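Local coordinates for protein Fe(2+) transporter FeoB (PDB 3IBY) that probably transports ferrous iron across the bacterial inner membrane in a GTP-driven system, this chain being its cytosolic part with the GTP-binding G domain, at residues Asn89-Cys94 with Arg98-Thr103; Pro112-Leu117 with Pro155-Ser160; Leu171-Ser176 with Tyr243-Glu248. One frame throughout, in Å; residues are numbered along the deposited sequence.

Interaction 1: Asn89-Cys94 with Arg98-Thr103; sequences NVIDAC and RHLYLT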
ATOM      1  N   ASN A  89      -1.940  -6.040  -1.045  1.00 12.21           N
ATOM      2  CA  ASN A  89      -1.402  -5.094  -1.983  1.00 11.77           C
ATOM      3  C   ASN A  89      -1.200  -5.863  -3.282  1.00 12.04           C
ATOM      4  O   ASN A  89      -0.365  -6.767  -3.380  1.00 11.73           O
ATOM      5  CB  ASN A  89      -0.113  -4.541  -1.395  1.00 11.60           C
ATOM      6  CG  ASN A  89       0.623  -3.626  -2.325  1.00 12.35           C
ATOM      7  OD1 ASN A  89       0.046  -3.052  -3.269  1.00 13.33           O
ATOM      8  ND2 ASN A  89       1.921  -3.471  -2.067  1.00  8.18           N
ATOM      9  N   VAL A  90      -2.008  -5.520  -4.278  1.00 12.78           N
ATOM     10  CA  VAL A  90      -1.861  -6.070  -5.635  1.00 12.42           C
ATOM     11  C   VAL A  90      -0.913  -5.262  -6.469  1.00 12.08           C
ATOM     12  O   VAL A  90      -1.141  -4.089  -6.721  1.00 10.65           O
ATOM     13  CB  VAL A  90      -3.153  -6.038  -6.468  1.00 12.58           C
ATOM     14  CG1 VAL A  90      -3.106  -7.174  -7.495  1.00 12.20           C
ATOM     15  CG2 VAL A  90      -4.314  -6.140  -5.616  1.00 13.06           C
ATOM     16  N   ILE A  91       0.105  -5.948  -6.958  1.00 12.82           N
ATOM     17  CA  ILE A  91       1.131  -5.363  -7.783  1.00 12.97           C
ATOM     18  C   ILE A  91       1.048  -5.944  -9.152  1.00 13.07           C
ATOM     19  O   ILE A  91       0.775  -7.131  -9.295  1.00 13.17           O
ATOM     20  CB  ILE A  91       2.478  -5.733  -7.215  1.00 13.22           C
ATOM     21  CG1 ILE A  91       2.658  -5.016  -5.899  1.00 14.00           C
ATOM     22  CG2 ILE A  91       3.603  -5.344  -8.145  1.00 12.38           C
ATOM     23  CD1 ILE A  91       3.982  -5.220  -5.297  1.00 14.61           C
ATOM     24  N   ASP A  92       1.318  -5.113 -10.154  1.00 13.59           N
ATOM     25  CA  ASP A  92       1.462  -5.543 -11.551  1.00 13.55           C
ATOM     26  C   ASP A  92       2.939  -5.827 -11.807  1.00 12.90           C
ATOM     27  O   ASP A  92       3.736  -4.914 -11.808  1.00 12.79           O
ATOM     28  CB  ASP A  92       0.956  -4.453 -12.521  1.00 13.29           C
ATOM     29  CG  ASP A  92       1.033  -4.887 -14.009  1.00 14.54           C
ATOM     30  OD1 ASP A  92       1.662  -5.930 -14.265  1.00 16.50           O
ATOM     31  OD2 ASP A  92       0.478  -4.204 -14.927  1.00 14.09           O
ATOM     32  N   ALA A  93       3.289  -7.083 -12.088  1.00 13.30           N
ATOM     33  CA  ALA A  93       4.706  -7.487 -12.327  1.00 13.25           C
ATOM     34  C   ALA A  93       5.382  -6.675 -13.414  1.00 13.10           C
ATOM     35  O   ALA A  93       6.590  -6.482 -13.421  1.00 14.56           O
ATOM     36  CB  ALA A  93       4.794  -8.957 -12.637  1.00 12.60           C
ATOM     37  N   CYS A  94       4.601  -6.157 -14.319  1.00 13.08           N
ATOM     38  CA  CYS A  94       5.165  -5.457 -15.430  1.00 14.21           C
ATOM     39  C   CYS A  94       5.534  -4.012 -15.082  1.00 14.14           C
ATOM     40  O   CYS A  94       6.100  -3.303 -15.910  1.00 15.41           O
ATOM     41  CB  CYS A  94       4.146  -5.434 -16.591  1.00 14.84           C
ATOM     42  SG  CYS A  94       3.531  -7.062 -17.142  1.00 15.64           S
ATOM     43  N   ARG A  98       7.086   1.309 -10.332  1.00 11.09           N
ATOM     44  CA  ARG A  98       6.039   2.303 -10.047  1.00 11.21           C
ATOM     45  C   ARG A  98       5.166   1.768  -8.917  1.00 11.02           C
ATOM     46  O   ARG A  98       4.895   2.473  -7.934  1.00 11.39           O
ATOM     47  CB  ARG A  98       5.195   2.639 -11.268  1.00 11.36           C
ATOM     48  CG  ARG A  98       3.950   3.443 -10.947  1.00 13.30           C
ATOM     49  CD  ARG A  98       3.195   4.035 -12.202  1.00 15.67           C
ATOM     50  NE  ARG A  98       1.763   4.177 -11.870  1.00 18.33           N
ATOM     51  CZ  ARG A  98       0.974   5.239 -12.081  1.00 17.64           C
ATOM     52  NH1 ARG A  98       1.374   6.317 -12.734  1.00 17.27           N
ATOM     53  NH2 ARG A  98      -0.281   5.184 -11.658  1.00 17.80           N
ATOM     54  N   HIS A  99       4.794   0.501  -9.019  1.00 10.62           N
ATOM     55  CA  HIS A  99       3.757  -0.047  -8.164  1.00 10.63           C
ATOM     56  C   HIS A  99       4.201  -0.168  -6.731  1.00 11.17           C
ATOM     57  O   HIS A  99       3.381  -0.110  -5.828  1.00 11.57           O
ATOM     58  CB  HIS A  99       3.258  -1.377  -8.695  1.00 10.71           C
ATOM     59  CG  HIS A  99       2.242  -1.248  -9.777  1.00 10.04           C
ATOM     60  ND1 HIS A  99       2.246  -0.209 -10.683  1.00 10.45           N
ATOM     61  CD2 HIS A  99       1.186  -2.029 -10.102  1.00  8.37           C
ATOM     62  CE1 HIS A  99       1.239  -0.361 -11.529  1.00  9.71           C
ATOM     63  NE2 HIS A  99       0.575  -1.453 -11.190  1.00  9.03           N
ATOM     64  N   LEU A 100       5.503  -0.307  -6.506  1.00 11.47           N
ATOM     65  CA  LEU A 100       6.044  -0.375  -5.154  1.00 10.85           C
ATOM     66  C   LEU A 100       6.112   0.988  -4.451  1.00 10.98           C
ATOM     67  O   LEU A 100       6.460   1.083  -3.257  1.00 11.04           O
ATOM     68  CB  LEU A 100       7.445  -0.948  -5.212  1.00 11.24           C
ATOM     69  CG  LEU A 100       7.490  -2.433  -5.484  1.00 11.62           C
ATOM     70  CD1 LEU A 100       8.932  -2.853  -5.717  1.00 11.06           C
ATOM     71  CD2 LEU A 100       6.875  -3.167  -4.324  1.00 12.01           C
ATOM     72  N   TYR A 101       5.845   2.069  -5.160  1.00 10.08           N
ATOM     73  CA  TYR A 101       5.824   3.340  -4.458  1.00  9.72           C
ATOM     74  C   TYR A 101       4.719   3.237  -3.431  1.00  9.26           C
ATOM     75  O   TYR A 101       4.949   3.476  -2.252  1.00  9.80           O
ATOM     76  CB  TYR A 101       5.588   4.489  -5.421  1.00  9.55           C
ATOM     77  CG  TYR A 101       5.889   5.852  -4.869  1.00  9.18           C
ATOM     78  CD1 TYR A 101       7.130   6.411  -5.018  1.00  8.08           C
ATOM     79  CD2 TYR A 101       4.902   6.594  -4.215  1.00 10.81           C
ATOM     80  CE1 TYR A 101       7.407   7.687  -4.544  1.00  8.86           C
ATOM     81  CE2 TYR A 101       5.167   7.845  -3.721  1.00 10.72           C
ATOM     82  CZ  TYR A 101       6.433   8.399  -3.905  1.00  9.87           C
ATOM     83  OH  TYR A 101       6.707   9.667  -3.447  1.00 10.42           O
ATOM     84  N   LEU A 102       3.541   2.829  -3.883  1.00  8.93           N
ATOM     85  CA  LEU A 102       2.388   2.665  -3.007  1.00  9.24           C
ATOM     86  C   LEU A 102       2.636   1.704  -1.885  1.00  9.69           C
ATOM     87  O   LEU A 102       2.177   1.906  -0.758  1.00 10.07           O
ATOM     88  CB  LEU A 102       1.190   2.184  -3.789  1.00  9.05           C
ATOM     89  CG  LEU A 102      -0.071   1.816  -3.019  1.00  7.92           C
ATOM     90  CD1 LEU A 102      -0.553   3.027  -2.243  1.00  6.30           C
ATOM     91  CD2 LEU A 102      -1.124   1.290  -4.038  1.00  5.33           C
ATOM     92  N   THR A 103       3.388   0.665  -2.204  1.00 10.71           N
ATOM     93  CA  THR A 103       3.650  -0.425  -1.281  1.00 10.88           C
ATOM     94  C   THR A 103       4.431   0.057  -0.095  1.00 10.51           C
ATOM     95  O   THR A 103       4.133  -0.305   1.035  1.00 11.24           O
ATOM     96  CB  THR A 103       4.482  -1.555  -1.925  1.00 10.81           C
ATOM     97  OG1 THR A 103       3.796  -2.107  -3.056  1.00 11.38           O
ATOM     98  CG2 THR A 103       4.686  -2.653  -0.912  1.00 12.21           C
TER
HETATM   99  O   HOH W   1       0.813  -1.053  -5.651  1.00 14.41           O
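The imidazole of His-99 meets the strand at Asp-92. CD2 of His-99 is 3.1 Å from Asp-92 N, and NE2 of His-99 is 3.3 Å from Asp-92 CB. The backbone approaches the ring obliquely, and the pair is a van der Waals contact. The second flat group is the amide of Asn-89. Its ND2 donates to Thr-103 OG1, which lies 2° out of the amide plane. The refined distance of 2.5 Å from Asn-89 ND2 to Thr-103 OG1 is short, so its exact value is doubtful. The amide gets there because CG of Asn-89 stands opposite the backbone N (chi1 175°). At the other end of the amide, a water lies 3.2 Å from Asn-89 OD1 and 2.7 Å from His-99 O. The water can donate to both, but other acceptors compete, so a fixed bridge is uncertain. Thr-103 OG1 also makes a weak bond, 3.4 Å long, to His-99 O one turn back. Between these polar ends sits Ile-91. CD1 of Ile-91 packs 3.7 Å from CD2 of Leu-100, and its CG2 lies against CB of His-99. Asp-92 OD1 accepts from Cys-94 N at 2.9 Å, which makes an Asx turn as the strand ends. His-99 also touches Asn-9, a predicted GTP-binding residue of the P-loop. Strand and helix run nearly antiparallel (166°), as expected for the first two elements of the beta-alpha-beta unit formed by strand 86-92, helix 96-106 and strand 113-118. Strand 113-118 pairs with Asn-89 and Ile-91 alongside, and helix 234-253 reaches the helix through Ile-246 on Leu-100.

Interaction 2: Pro112-Leu117 with Pro155-Ser160; sequences PVVVAL and PALQQS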
ATOM      1  N   PRO A 112      -0.596  -5.411   8.836  1.00 12.37           N
ATOM      2  CA  PRO A 112      -0.152  -6.548   7.987  1.00 12.48           C
ATOM      3  C   PRO A 112      -0.405  -6.380   6.490  1.00 12.53           C
ATOM      4  O   PRO A 112      -1.501  -5.991   6.103  1.00 13.42           O
ATOM      5  CB  PRO A 112      -1.009  -7.730   8.466  1.00 12.40           C
ATOM      6  CG  PRO A 112      -1.404  -7.388   9.877  1.00 12.97           C
ATOM      7  CD  PRO A 112      -1.490  -5.851   9.918  1.00 12.80           C
ATOM      8  N   VAL A 113       0.589  -6.684   5.659  1.00 11.69           N
ATOM      9  CA  VAL A 113       0.435  -6.631   4.225  1.00 11.28           C
ATOM     10  C   VAL A 113       0.964  -7.918   3.651  1.00 12.10           C
ATOM     11  O   VAL A 113       1.934  -8.459   4.143  1.00 12.68           O
ATOM     12  CB  VAL A 113       1.196  -5.449   3.547  1.00 11.15           C
ATOM     13  CG1 VAL A 113       0.905  -5.377   2.057  1.00  7.62           C
ATOM     14  CG2 VAL A 113       0.835  -4.138   4.199  1.00  8.96           C
ATOM     15  N   VAL A 114       0.283  -8.393   2.608  1.00 12.22           N
ATOM     16  CA  VAL A 114       0.693  -9.518   1.790  1.00 11.77           C
ATOM     17  C   VAL A 114       0.685  -8.923   0.358  1.00 11.75           C
ATOM     18  O   VAL A 114      -0.216  -8.146   0.028  1.00 10.64           O
ATOM     19  CB  VAL A 114      -0.328 -10.673   1.920  1.00 11.66           C
ATOM     20  CG1 VAL A 114      -1.722 -10.143   1.653  1.00 12.00           C
ATOM     21  CG2 VAL A 114      -0.024 -11.784   0.939  1.00 11.62           C
ATOM     22  N   VAL A 115       1.689  -9.247  -0.463  1.00 11.80           N
ATOM     23  CA  VAL A 115       1.743  -8.762  -1.833  1.00 11.72           C
ATOM     24  C   VAL A 115       1.272  -9.862  -2.756  1.00 11.81           C
ATOM     25  O   VAL A 115       1.687 -11.018  -2.617  1.00 12.47           O
ATOM     26  CB  VAL A 115       3.125  -8.322  -2.215  1.00 11.74           C
ATOM     27  CG1 VAL A 115       3.175  -7.985  -3.689  1.00 12.85           C
ATOM     28  CG2 VAL A 115       3.494  -7.134  -1.415  1.00 11.14           C
ATOM     29  N   ALA A 116       0.343  -9.502  -3.641  1.00 11.73           N
ATOM     30  CA  ALA A 116      -0.181 -10.372  -4.720  1.00 11.59           C
ATOM     31  C   ALA A 116       0.469  -9.880  -5.993  1.00 11.95           C
ATOM     32  O   ALA A 116       0.186  -8.769  -6.417  1.00 12.49           O
ATOM     33  CB  ALA A 116      -1.670 -10.235  -4.848  1.00 10.27           C
ATOM     34  N   LEU A 117       1.376 -10.668  -6.575  1.00 12.61           N
ATOM     35  CA  LEU A 117       2.250 -10.192  -7.662  1.00 12.04           C
ATOM     36  C   LEU A 117       1.600 -10.715  -8.907  1.00 11.56           C
ATOM     37  O   LEU A 117       1.746 -11.867  -9.261  1.00  9.31           O
ATOM     38  CB  LEU A 117       3.646 -10.751  -7.468  1.00 12.70           C
ATOM     39  CG  LEU A 117       4.929 -10.034  -7.912  1.00 13.94           C
ATOM     40  CD1 LEU A 117       5.821 -11.108  -8.494  1.00 10.69           C
ATOM     41  CD2 LEU A 117       4.715  -8.893  -8.892  1.00 14.25           C
ATOM     42  N   PRO A 155      -5.051 -19.852  -4.619  1.00 10.62           N
ATOM     43  CA  PRO A 155      -5.198 -20.642  -3.392  1.00 10.23           C
ATOM     44  C   PRO A 155      -4.092 -20.390  -2.392  1.00 10.26           C
ATOM     45  O   PRO A 155      -4.337 -20.414  -1.196  1.00 11.18           O
ATOM     46  CB  PRO A 155      -5.156 -22.070  -3.900  1.00 10.23           C
ATOM     47  CG  PRO A 155      -5.630 -21.966  -5.335  1.00 10.54           C
ATOM     48  CD  PRO A 155      -5.004 -20.698  -5.827  1.00 10.79           C
ATOM     49  N   ALA A 156      -2.894 -20.131  -2.893  1.00 10.16           N
ATOM     50  CA  ALA A 156      -1.733 -19.823  -2.073  1.00  9.97           C
ATOM     51  C   ALA A 156      -1.838 -18.437  -1.427  1.00  9.64           C
ATOM     52  O   ALA A 156      -1.393 -18.226  -0.303  1.00  8.91           O
ATOM     53  CB  ALA A 156      -0.477 -19.908  -2.931  1.00  9.85           C
ATOM     54  N   LEU A 157      -2.395 -17.485  -2.177  1.00 10.04           N
ATOM     55  CA  LEU A 157      -2.682 -16.123  -1.672  1.00  9.35           C
ATOM     56  C   LEU A 157      -3.748 -16.198  -0.585  1.00  9.57           C
ATOM     57  O   LEU A 157      -3.682 -15.478   0.392  1.00  9.10           O
ATOM     58  CB  LEU A 157      -3.173 -15.234  -2.787  1.00  8.24           C
ATOM     59  CG  LEU A 157      -3.574 -13.846  -2.357  1.00  7.01           C
ATOM     60  CD1 LEU A 157      -2.336 -13.027  -2.125  1.00  4.52           C
ATOM     61  CD2 LEU A 157      -4.482 -13.186  -3.402  1.00  2.94           C
ATOM     62  N   GLN A 158      -4.715 -17.091  -0.775  1.00  9.99           N
ATOM     63  CA  GLN A 158      -5.724 -17.363   0.235  1.00 10.68           C
ATOM     64  C   GLN A 158      -5.012 -17.903   1.439  1.00 10.37           C
ATOM     65  O   GLN A 158      -5.185 -17.414   2.509  1.00 10.51           O
ATOM     66  CB  GLN A 158      -6.751 -18.369  -0.275  1.00 10.72           C
ATOM     67  CG  GLN A 158      -7.813 -17.809  -1.261  1.00 13.15           C
ATOM     68  CD  GLN A 158      -8.617 -18.943  -1.950  1.00 15.44           C
ATOM     69  OE1 GLN A 158      -8.267 -20.111  -1.832  1.00 18.02           O
ATOM     70  NE2 GLN A 158      -9.685 -18.594  -2.647  1.00 16.85           N
ATOM     71  N   GLN A 159      -4.197 -18.921   1.254  1.00 11.17           N
ATOM     72  CA  GLN A 159      -3.499 -19.539   2.375  1.00 11.63           C
ATOM     73  C   GLN A 159      -2.688 -18.488   3.150  1.00 11.83           C
ATOM     74  O   GLN A 159      -2.844 -18.332   4.355  1.00 12.03           O
ATOM     75  CB  GLN A 159      -2.602 -20.665   1.887  1.00 11.47           C
ATOM     76  CG  GLN A 159      -2.703 -21.899   2.739  1.00 14.21           C
ATOM     77  CD  GLN A 159      -4.112 -22.448   2.766  1.00 15.90           C
ATOM     78  OE1 GLN A 159      -4.803 -22.442   1.741  1.00 17.37           O
ATOM     79  NE2 GLN A 159      -4.563 -22.886   3.944  1.00 13.84           N
ATOM     80  N   SER A 160      -1.875 -17.721   2.435  1.00 11.64           N
ATOM     81  CA  SER A 160      -1.105 -16.647   3.032  1.00 11.43           C
ATOM     82  C   SER A 160      -1.961 -15.603   3.791  1.00 10.79           C
ATOM     83  O   SER A 160      -1.445 -14.918   4.683  1.00 11.31           O
ATOM     84  CB  SER A 160      -0.332 -15.951   1.925  1.00 11.98           C
ATOM     85  OG  SER A 160       0.668 -15.125   2.446  1.00 13.98           O
TER
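Leu-157 packs on Val-114 and Ala-116. CD1 of Leu-157 is 4.0 Å from CG2 of Val-114. The same CD1 of Leu-157 is also 4.0 Å from CB of Ala-116, so one leucine branch touches two strand residues that point to the same side of the sheet. With chi1 at 176° the side chain of Leu-157 extends away from its own N, and CD1 arrives at the strand. Helix 155-160 runs almost antiparallel to strand 113-117, at 174°, with axes 9.7 Å apart. This is a helix laid against the parallel part of the sheet in the G domain, a P-loop NTPase fold. Strand 113-118 ends at Asn-118, the first residue of the predicted GTP-binding run Asn-118 to Asp-121. Mixed contact is made by Ser-160, whose OG is 3.7 Å from CG2 of Val-114. This is plain van der Waals contact. The hydroxyl has a weak hydrogen bond to Ser-142 OG instead. No hydrogen bond joins helix and strand. Backbone bonds join Val-114 to strand 86-92, and Val-115 to Ile-144 of strand 143-145 and to Ser-142 just before it. Leu-157 and Ser-160 also touch Ile-144 of this edge strand.

Interaction 3: Leu171-Ser176 with Tyr243-Glu248; sequences LKLSLS and YQKIHE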
ATOM      1  N   LEU A 171      10.334   0.454   4.940  1.00  6.35           N
ATOM      2  CA  LEU A 171      11.583   0.296   4.236  1.00  5.79           C
ATOM      3  C   LEU A 171      12.571   1.309   4.786  1.00  5.95           C
ATOM      4  O   LEU A 171      12.171   2.385   5.196  1.00  5.59           O
ATOM      5  CB  LEU A 171      11.389   0.513   2.745  1.00  5.44           C
ATOM      6  CG  LEU A 171      10.422  -0.417   2.016  1.00  4.34           C
ATOM      7  CD1 LEU A 171      10.115   0.135   0.637  1.00  2.00           C
ATOM      8  CD2 LEU A 171      11.016  -1.821   1.948  1.00  2.63           C
ATOM      9  N   LYS A 172      13.854   0.950   4.817  1.00  6.75           N
ATOM     10  CA  LYS A 172      14.886   1.836   5.364  1.00  7.36           C
ATOM     11  C   LYS A 172      15.308   2.802   4.283  1.00  6.72           C
ATOM     12  O   LYS A 172      15.974   2.416   3.345  1.00  6.99           O
ATOM     13  CB  LYS A 172      16.099   1.057   5.886  1.00  7.68           C
ATOM     14  CG  LYS A 172      17.012   1.900   6.806  1.00 10.29           C
ATOM     15  CD  LYS A 172      18.300   1.143   7.296  1.00 12.87           C
ATOM     16  CE  LYS A 172      18.163   0.527   8.716  1.00 13.90           C
ATOM     17  NZ  LYS A 172      16.841  -0.168   8.905  1.00 14.39           N
ATOM     18  N   LEU A 173      14.899   4.058   4.435  1.00  6.47           N
ATOM     19  CA  LEU A 173      15.101   5.115   3.440  1.00  6.07           C
ATOM     20  C   LEU A 173      16.236   6.052   3.864  1.00  6.22           C
ATOM     21  O   LEU A 173      16.400   6.374   5.049  1.00  5.97           O
ATOM     22  CB  LEU A 173      13.811   5.945   3.250  1.00  5.71           C
ATOM     23  CG  LEU A 173      12.561   5.221   2.737  1.00  4.42           C
ATOM     24  CD1 LEU A 173      11.276   6.164   2.811  1.00  2.63           C
ATOM     25  CD2 LEU A 173      12.819   4.686   1.353  1.00  2.00           C
ATOM     26  N   SER A 174      17.015   6.513   2.895  1.00  6.13           N
ATOM     27  CA  SER A 174      18.124   7.375   3.227  1.00  5.88           C
ATOM     28  C   SER A 174      17.736   8.816   2.952  1.00  5.59           C
ATOM     29  O   SER A 174      17.478   9.190   1.823  1.00  5.41           O
ATOM     30  CB  SER A 174      19.359   6.974   2.447  1.00  5.85           C
ATOM     31  OG  SER A 174      20.454   7.726   2.911  1.00  7.20           O
ATOM     32  N   LEU A 175      17.666   9.623   4.000  1.00  5.47           N
ATOM     33  CA  LEU A 175      17.339  11.024   3.823  1.00  5.40           C
ATOM     34  C   LEU A 175      18.453  11.861   4.395  1.00  5.07           C
ATOM     35  O   LEU A 175      19.221  11.402   5.256  1.00  5.05           O
ATOM     36  CB  LEU A 175      15.995  11.375   4.496  1.00  5.51           C
ATOM     37  CG  LEU A 175      14.688  10.849   3.834  1.00  6.02           C
ATOM     38  CD1 LEU A 175      13.677  10.276   4.881  1.00  5.79           C
ATOM     39  CD2 LEU A 175      14.010  11.899   2.917  1.00  5.45           C
ATOM     40  N   SER A 176      18.534  13.087   3.903  1.00  4.59           N
ATOM     41  CA  SER A 176      19.401  14.094   4.474  1.00  4.78           C
ATOM     42  C   SER A 176      19.218  14.245   6.008  1.00  5.01           C
ATOM     43  O   SER A 176      18.177  13.914   6.591  1.00  5.14           O
ATOM     44  CB  SER A 176      19.216  15.423   3.745  1.00  4.34           C
ATOM     45  OG  SER A 176      18.810  16.414   4.644  1.00  5.63           O
ATOM     46  N   TYR A 243      11.896   6.707  -3.863  1.00  8.51           N
ATOM     47  CA  TYR A 243      12.322   6.248  -5.150  1.00  8.44           C
ATOM     48  C   TYR A 243      13.679   5.512  -5.130  1.00  8.13           C
ATOM     49  O   TYR A 243      13.853   4.524  -5.801  1.00  7.92           O
ATOM     50  CB  TYR A 243      12.396   7.452  -6.105  1.00  8.37           C
ATOM     51  CG  TYR A 243      13.169   7.147  -7.360  1.00  8.99           C
ATOM     52  CD1 TYR A 243      12.546   6.539  -8.434  1.00  8.76           C
ATOM     53  CD2 TYR A 243      14.553   7.410  -7.458  1.00  9.60           C
ATOM     54  CE1 TYR A 243      13.255   6.216  -9.592  1.00  8.20           C
ATOM     55  CE2 TYR A 243      15.267   7.087  -8.630  1.00  7.75           C
ATOM     56  CZ  TYR A 243      14.594   6.482  -9.680  1.00  6.70           C
ATOM     57  OH  TYR A 243      15.218   6.120 -10.835  1.00  6.98           O
ATOM     58  N   GLN A 244      14.666   6.000  -4.404  1.00  8.70           N
ATOM     59  CA  GLN A 244      16.019   5.388  -4.513  1.00  9.06           C
ATOM     60  C   GLN A 244      16.017   3.964  -3.950  1.00  8.04           C
ATOM     61  O   GLN A 244      16.587   3.057  -4.551  1.00  6.26           O
ATOM     62  CB  GLN A 244      17.064   6.238  -3.827  1.00  9.52           C
ATOM     63  CG  GLN A 244      17.604   7.366  -4.676  1.00 13.99           C
ATOM     64  CD  GLN A 244      18.643   8.174  -3.902  1.00 20.43           C
ATOM     65  OE1 GLN A 244      18.305   8.828  -2.895  1.00 25.45           O
ATOM     66  NE2 GLN A 244      19.918   8.120  -4.346  1.00 22.82           N
ATOM     67  N   LYS A 245      15.315   3.784  -2.830  1.00  7.31           N
ATOM     68  CA  LYS A 245      15.247   2.508  -2.169  1.00  7.32           C
ATOM     69  C   LYS A 245      14.473   1.557  -3.062  1.00  7.46           C
ATOM     70  O   LYS A 245      14.732   0.348  -3.097  1.00  6.86           O
ATOM     71  CB  LYS A 245      14.528   2.647  -0.811  1.00  7.42           C
ATOM     72  CG  LYS A 245      14.527   1.360   0.101  1.00  8.10           C
ATOM     73  CD  LYS A 245      15.980   0.833   0.401  1.00  9.51           C
ATOM     74  CE  LYS A 245      16.066  -0.441   1.293  1.00  8.56           C
ATOM     75  NZ  LYS A 245      17.487  -0.751   1.665  1.00  8.18           N
ATOM     76  N   ILE A 246      13.485   2.102  -3.759  1.00  6.96           N
ATOM     77  CA  ILE A 246      12.625   1.252  -4.534  1.00  7.01           C
ATOM     78  C   ILE A 246      13.382   0.873  -5.790  1.00  6.95           C
ATOM     79  O   ILE A 246      13.336  -0.286  -6.178  1.00  6.40           O
ATOM     80  CB  ILE A 246      11.311   1.944  -4.883  1.00  6.64           C
ATOM     81  CG1 ILE A 246      10.436   1.963  -3.657  1.00  6.99           C
ATOM     82  CG2 ILE A 246      10.604   1.246  -6.007  1.00  4.84           C
ATOM     83  CD1 ILE A 246       9.330   2.948  -3.812  1.00  6.36           C
ATOM     84  N   HIS A 247      14.044   1.857  -6.424  1.00  7.26           N
ATOM     85  CA  HIS A 247      14.884   1.614  -7.613  1.00  8.09           C
ATOM     86  C   HIS A 247      15.940   0.584  -7.242  1.00  7.99           C
ATOM     87  O   HIS A 247      16.176  -0.347  -7.958  1.00  8.00           O
ATOM     88  CB  HIS A 247      15.554   2.899  -8.120  1.00  7.96           C
ATOM     89  CG  HIS A 247      16.372   2.722  -9.368  1.00  9.21           C
ATOM     90  ND1 HIS A 247      15.835   2.813 -10.637  1.00 11.07           N
ATOM     91  CD2 HIS A 247      17.701   2.497  -9.541  1.00 10.46           C
ATOM     92  CE1 HIS A 247      16.791   2.633 -11.535  1.00 11.04           C
ATOM     93  NE2 HIS A 247      17.934   2.446 -10.897  1.00 11.21           N
ATOM     94  N   GLU A 248      16.519   0.724  -6.080  1.00  8.65           N
ATOM     95  CA  GLU A 248      17.514  -0.233  -5.667  1.00 10.26           C
ATOM     96  C   GLU A 248      16.911  -1.641  -5.498  1.00 10.23           C
ATOM     97  O   GLU A 248      17.523  -2.604  -5.914  1.00 10.62           O
ATOM     98  CB  GLU A 248      18.313   0.293  -4.441  1.00 10.31           C
ATOM     99  CG  GLU A 248      18.615  -0.690  -3.340  1.00 11.51           C
ATOM    100  CD  GLU A 248      19.192  -0.000  -2.095  1.00 15.03           C
ATOM    101  OE1 GLU A 248      19.308  -0.697  -1.062  1.00 16.19           O
ATOM    102  OE2 GLU A 248      19.502   1.230  -2.137  1.00 16.96           O
TER
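Lys-245 lies with its carbon chain against Leu-171, Lys-172 and Leu-173. CB of Lys-245 is 3.4 Å from CD2 of Leu-173, a close touch. CG of Lys-245 is 4.2 Å from CB of Leu-171. Farther along, CD of Lys-245 comes to 3.3 Å from the carbonyl O of Lys-172, and CE to 3.5 Å from that same O. NZ of Lys-245 is 3.9 Å from Lys-172 O, and no hydrogen bond joins the two segments. The lysine chain bends at its second torsion (chi2 56°) and is extended beyond it, so that it passes across the carbonyl. The extended tip meets Glu-248 of the same helix. NZ of Lys-245 forms a salt bridge with Glu-248 OE1 at 3.3 Å, approaching from above the carboxylate plane. Glu-248 sits three residues on, so this bridge ties neighbouring turns of helix 234-253. Beyond this first shell, Leu-171 touches Ser-104 of helix 96-106, and Leu-173 also packs on Arg-242. Ser-176 OG caps Ala-179 N at the start of helix 177-193. The linker 171-176 leads from the G domain into the following helical part, probably the GDI domain, and rests on helix 234-253 on its way. The contact is apolar touch plus the flank of a lysine. With no hydrogen bond across, it rests on shape, and the lysine's charge is met within its helix by Glu-248.

Interactions 1 and 2 are buried and belong to the G domain, whereas interaction 3 is at the surface. Strands 86-92 and 113-118 are neighbours in one sheet, so the first two contacts are joined by backbone pairing and by Ile-91 against Val-115. Each lays a helix nearly antiparallel on its strand. Their chemistry differs: interaction 1, beside the P-loop, mixes amide, hydroxyl, water and apolar groups, while interaction 2 is almost wholly apolar. Interaction 3 has lysine methylenes and a salt bridge inside one segment. It touches interaction 1 through Ile-246 on Leu-100 and Tyr-101, and stays about 10 Å from interaction 2 at the nearest atoms.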